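Long-range contact in glycoside Hydrolase (Bacteroides uniformis, PDB 5T99), which probably hydrolyses galactose-containing oligosaccharides from agarose as a family 2 glycoside hydrolase of a gut symbiont: residues S582-G594 with V765-I777. Residues are numbered along the deposited sequence; the frame is centred on the assembly and turned at random.
Sequences SRSSYFGAVDLCG and VGNGNAATTESFI. With GIF (D-galacto-isofagomine), chain C.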
loop_
_atom_site.group_PDB
_atom_site.type_symbol
_atom_site.label_atom_id
_atom_site.label_comp_id
_atom_site.label_asym_id
_atom_site.label_seq_id
_atom_site.Cartn_x
_atom_site.Cartn_y
_atom_site.Cartn_z
ATOM N N SER A 582 9.056 21.733 2.590
ATOM C CA SER A 582 8.428 20.484 3.018
ATOM C C SER A 582 7.940 19.652 1.827
ATOM O O SER A 582 6.829 19.851 1.338
ATOM C CB SER A 582 7.273 20.775 3.977
ATOM O OG SER A 582 7.761 21.316 5.193
ATOM N N ARG A 583 8.787 18.716 1.390
ATOM C CA ARG A 583 8.517 17.825 0.248
ATOM C C ARG A 583 7.674 16.572 0.569
ATOM O O ARG A 583 7.341 15.822 -0.355
ATOM C CB ARG A 583 9.841 17.351 -0.381
ATOM C CG ARG A 583 10.602 16.322 0.453
ATOM C CD ARG A 583 11.817 15.757 -0.258
ATOM N NE ARG A 583 12.673 15.018 0.682
ATOM C CZ ARG A 583 13.896 14.555 0.409
ATOM N NH1 ARG A 583 14.579 13.905 1.358
ATOM N NH2 ARG A 583 14.448 14.734 -0.800
ATOM N N SER A 584 7.388 16.307 1.851
ATOM C CA SER A 584 6.640 15.101 2.247
ATOM C C SER A 584 5.740 15.360 3.463
ATOM O O SER A 584 5.697 16.474 3.991
ATOM C CB SER A 584 7.591 13.888 2.433
ATOM O OG SER A 584 8.428 13.978 3.573
ATOM N N SER A 585 5.005 14.336 3.888
ATOM C CA SER A 585 3.906 14.523 4.832
ATOM C C SER A 585 4.317 14.433 6.289
ATOM O O SER A 585 5.429 13.984 6.625
ATOM C CB SER A 585 2.794 13.507 4.549
ATOM O OG SER A 585 3.169 12.205 4.952
ATOM N N TYR A 586 3.389 14.884 7.135
ATOM C CA TYR A 586 3.446 14.718 8.578
ATOM C C TYR A 586 2.246 13.920 9.137
ATOM O O TYR A 586 2.167 13.665 10.352
ATOM C CB TYR A 586 3.453 16.100 9.242
ATOM C CG TYR A 586 4.580 17.023 8.823
ATOM C CD1 TYR A 586 5.705 17.202 9.633
ATOM C CD2 TYR A 586 4.505 17.747 7.631
ATOM C CE1 TYR A 586 6.730 18.060 9.262
ATOM C CE2 TYR A 586 5.528 18.600 7.249
ATOM C CZ TYR A 586 6.631 18.758 8.077
ATOM O OH TYR A 586 7.638 19.596 7.690
ATOM N N PHE A 587 1.326 13.518 8.261
ATOM C CA PHE A 587 0.079 12.843 8.662
ATOM C C PHE A 587 0.295 11.412 9.174
ATOM O O PHE A 587 -0.538 10.872 9.895
ATOM C CB PHE A 587 -0.894 12.779 7.473
ATOM C CG PHE A 587 -1.404 14.118 7.009
ATOM C CD1 PHE A 587 -2.194 14.899 7.834
ATOM C CD2 PHE A 587 -1.136 14.569 5.719
ATOM C CE1 PHE A 587 -2.683 16.123 7.400
ATOM C CE2 PHE A 587 -1.623 15.793 5.275
ATOM C CZ PHE A 587 -2.394 16.576 6.123
ATOM N N GLY A 588 1.396 10.796 8.764
ATOM C CA GLY A 588 1.686 9.407 9.091
ATOM C C GLY A 588 1.818 9.148 10.577
ATOM O O GLY A 588 2.411 9.950 11.299
ATOM N N ALA A 589 1.239 8.040 11.035
ATOM C CA ALA A 589 1.521 7.519 12.372
ATOM C C ALA A 589 2.955 6.970 12.451
ATOM O O ALA A 589 3.571 6.962 13.522
ATOM C CB ALA A 589 0.520 6.440 12.730
ATOM N N VAL A 590 3.456 6.501 11.312
ATOM C CA VAL A 590 4.818 6.015 11.157
ATOM C C VAL A 590 5.456 6.929 10.123
ATOM O O VAL A 590 4.788 7.332 9.167
ATOM C CB VAL A 590 4.813 4.537 10.689
ATOM C CG1 VAL A 590 6.215 4.011 10.428
ATOM C CG2 VAL A 590 4.122 3.654 11.731
ATOM N N ASP A 591 6.733 7.271 10.311
ATOM C CA ASP A 591 7.426 8.209 9.408
ATOM C C ASP A 591 7.774 7.558 8.072
ATOM O O ASP A 591 7.612 6.345 7.895
ATOM C CB ASP A 591 8.650 8.869 10.099
ATOM C CG ASP A 591 9.936 8.011 10.062
ATOM O OD1 ASP A 591 10.021 6.962 9.380
ATOM O OD2 ASP A 591 10.900 8.419 10.730
ATOM N N LEU A 592 8.277 8.363 7.146
ATOM C CA LEU A 592 8.519 7.932 5.760
ATOM C C LEU A 592 9.531 6.788 5.588
ATOM O O LEU A 592 9.493 6.080 4.573
ATOM C CB LEU A 592 8.980 9.136 4.947
ATOM C CG LEU A 592 9.023 9.087 3.426
ATOM C CD1 LEU A 592 7.612 8.964 2.867
ATOM C CD2 LEU A 592 9.714 10.343 2.905
ATOM N N CYS A 593 10.442 6.609 6.548
ATOM C CA CYS A 593 11.422 5.507 6.480
ATOM C C CYS A 593 11.025 4.307 7.371
ATOM O O CYS A 593 11.796 3.362 7.532
ATOM C CB CYS A 593 12.847 6.018 6.787
ATOM S SG CYS A 593 13.159 6.468 8.512
ATOM N N GLY A 594 9.814 4.342 7.920
ATOM C CA GLY A 594 9.265 3.232 8.681
ATOM C C GLY A 594 9.548 3.253 10.170
ATOM O O GLY A 594 9.444 2.211 10.817
ATOM N N VAL A 765 18.663 5.538 1.489
ATOM C CA VAL A 765 18.663 6.042 2.860
ATOM C C VAL A 765 17.472 6.946 3.141
ATOM O O VAL A 765 16.923 7.546 2.234
ATOM C CB VAL A 765 19.932 6.858 3.177
ATOM C CG1 VAL A 765 21.118 5.941 3.442
ATOM C CG2 VAL A 765 20.243 7.856 2.064
ATOM N N GLY A 766 17.096 7.049 4.410
ATOM C CA GLY A 766 16.048 7.974 4.834
ATOM C C GLY A 766 16.195 8.344 6.293
ATOM O O GLY A 766 17.030 7.774 7.003
ATOM N N ASN A 767 15.405 9.322 6.729
ATOM C CA ASN A 767 15.324 9.668 8.154
ATOM C C ASN A 767 13.954 10.141 8.700
ATOM O O ASN A 767 13.856 10.472 9.893
ATOM C CB ASN A 767 16.433 10.679 8.506
ATOM C CG ASN A 767 16.336 11.980 7.724
ATOM O OD1 ASN A 767 15.356 12.249 7.033
ATOM N ND2 ASN A 767 17.373 12.795 7.828
ATOM N N GLY A 768 12.912 10.169 7.859
ATOM C CA GLY A 768 11.592 10.639 8.274
ATOM C C GLY A 768 11.423 12.145 8.424
ATOM O O GLY A 768 10.394 12.603 8.950
ATOM N N ASN A 769 12.415 12.908 7.957
ATOM C CA ASN A 769 12.375 14.364 8.012
ATOM C C ASN A 769 11.714 14.858 6.752
ATOM O O ASN A 769 12.205 14.625 5.653
ATOM C CB ASN A 769 13.784 14.968 8.121
ATOM C CG ASN A 769 13.768 16.494 8.271
ATOM O OD1 ASN A 769 12.717 17.127 8.439
ATOM N ND2 ASN A 769 14.942 17.083 8.214
ATOM N N ALA A 770 10.607 15.558 6.937
ATOM C CA ALA A 770 9.799 16.041 5.836
ATOM C C ALA A 770 10.423 17.239 5.148
ATOM O O ALA A 770 10.222 17.426 3.949
ATOM C CB ALA A 770 8.411 16.405 6.336
ATOM N N ALA A 771 11.176 18.043 5.901
ATOM C CA ALA A 771 11.687 19.322 5.405
ATOM C C ALA A 771 13.193 19.308 5.118
ATOM O O ALA A 771 13.894 20.253 5.433
ATOM C CB ALA A 771 11.335 20.420 6.403
ATOM N N THR A 772 13.681 18.244 4.501
ATOM C CA THR A 772 15.064 18.188 4.038
ATOM C C THR A 772 15.079 17.950 2.541
ATOM O O THR A 772 14.082 17.517 1.966
ATOM C CB THR A 772 15.891 17.090 4.754
ATOM O OG1 THR A 772 17.193 17.011 4.168
ATOM C CG2 THR A 772 15.232 15.714 4.661
ATOM N N THR A 773 16.224 18.233 1.930
ATOM C CA THR A 773 16.453 17.974 0.511
ATOM C C THR A 773 17.562 16.945 0.267
ATOM O O THR A 773 18.042 16.816 -0.859
ATOM C CB THR A 773 16.811 19.283 -0.231
ATOM O OG1 THR A 773 17.967 19.879 0.378
ATOM C CG2 THR A 773 15.636 20.261 -0.200
ATOM N N GLU A 774 17.974 16.212 1.304
ATOM C CA GLU A 774 18.957 15.135 1.123
ATOM C C GLU A 774 18.443 14.120 0.128
ATOM O O GLU A 774 17.274 13.759 0.166
ATOM C CB GLU A 774 19.226 14.393 2.423
ATOM C CG GLU A 774 20.136 15.114 3.392
ATOM C CD GLU A 774 20.084 14.469 4.759
ATOM O OE1 GLU A 774 19.066 14.663 5.465
ATOM O OE2 GLU A 774 21.048 13.757 5.112
ATOM N N SER A 775 19.322 13.669 -0.757
ATOM C CA SER A 775 19.011 12.589 -1.688
ATOM C C SER A 775 18.603 11.327 -0.921
ATOM O O SER A 775 19.081 11.073 0.197
ATOM C CB SER A 775 20.221 12.288 -2.576
ATOM O OG SER A 775 20.054 11.093 -3.312
ATOM N N PHE A 776 17.695 10.564 -1.522
ATOM C CA PHE A 776 17.343 9.251 -1.008
ATOM C C PHE A 776 18.335 8.187 -1.474
ATOM O O PHE A 776 18.318 7.083 -0.940
ATOM C CB PHE A 776 15.932 8.850 -1.447
ATOM C CG PHE A 776 14.835 9.648 -0.796
ATOM C CD1 PHE A 776 14.611 9.559 0.575
ATOM C CD2 PHE A 776 14.002 10.462 -1.554
ATOM C CE1 PHE A 776 13.592 10.282 1.183
ATOM C CE2 PHE A 776 12.979 11.195 -0.954
ATOM C CZ PHE A 776 12.771 11.105 0.417
ATOM N N ILE A 777 19.187 8.497 -2.456
ATOM C CA ILE A 777 20.001 7.472 -3.120
ATOM C C ILE A 777 21.498 7.783 -3.188
ATOM O O ILE A 777 22.191 7.262 -4.063
ATOM C CB ILE A 777 19.464 7.176 -4.540
ATOM C CG1 ILE A 777 19.460 8.446 -5.400
ATOM C CG2 ILE A 777 18.066 6.570 -4.452
ATOM C CD1 ILE A 777 19.212 8.178 -6.863
HETATM C C GIF C . -7.773 13.682 0.956
HETATM N N GIF C . -8.313 14.237 2.188
HETATM O O GIF C . -5.655 16.163 5.122
HETATM C C1 GIF C . -6.328 13.273 1.159
HETATM O O1 GIF C . -5.436 15.489 0.905
HETATM C C2 GIF C . -5.514 14.388 1.808
HETATM O O2 GIF C . -5.754 12.940 -0.104
HETATM C C3 GIF C . -6.135 14.846 3.125
HETATM C C4 GIF C . -7.586 15.264 2.914
HETATM C C5 GIF C . -5.335 15.998 3.734
HETATM O O HOH W 1 8.242 11.311 7.693
#
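Arg583 reaches Phe776 and the carbonyl of Glu774 on a chain that leaves the backbone with CG between N and the carbonyl carbon (chi1 73°) and then runs extended to NE. Phe776 comes from the opposite direction, its CG anti to its own carbonyl carbon (chi1 -70°), and the guanidinium lies flat on the ring, centres 4.2 Å apart and planes at 17°. The other guanidinium face carries Thr772 O, 3.1 Å from Arg583 NE but too poorly angled for a hydrogen bond. Within the guanidinium plane, NH1 and NH2 of Arg583 grip Glu774 O end-on, both on that one oxygen, at 3.0 Å from NH1; NH1 arrives in the carbonyl plane, NH2 from above it. Stack and paired bonds together fix the rotation of this buried group. A leucine in place of Arg583 would probably leave Glu774 O without its two donors and bare the face of Phe776 that the guanidinium covers.

Beside this, Ala770 CB sits over one face of the Tyr586 ring, 3.4 Å from CZ, a CH-pi contact, while the Tyr586 hydroxyl hydrogen-bonds Ser582 OG. Where Gly768 passes Asp591, a side chain would not fit: a CB there would collide with Asp591 OD2, which is salt-bridged to Arg502. One water bridges the backbones, accepting from Leu592 N and lying 2.8 Å from Gly768 O, one of several acceptors that compete for its protons.

Phe587, on the same loop, approaches the bound galacto-isofagomine, its CZ 3.4 Å from the ligand's atom O. The arrangement is thus an interdomain contact of a multidomain family 2 glycoside hydrolase: the loop between strand 549-552 of the catalytic barrel and helix 598-607 carries a pocket residue and docks on a C-terminal beta domain, at the loop leaving its strand 761-766.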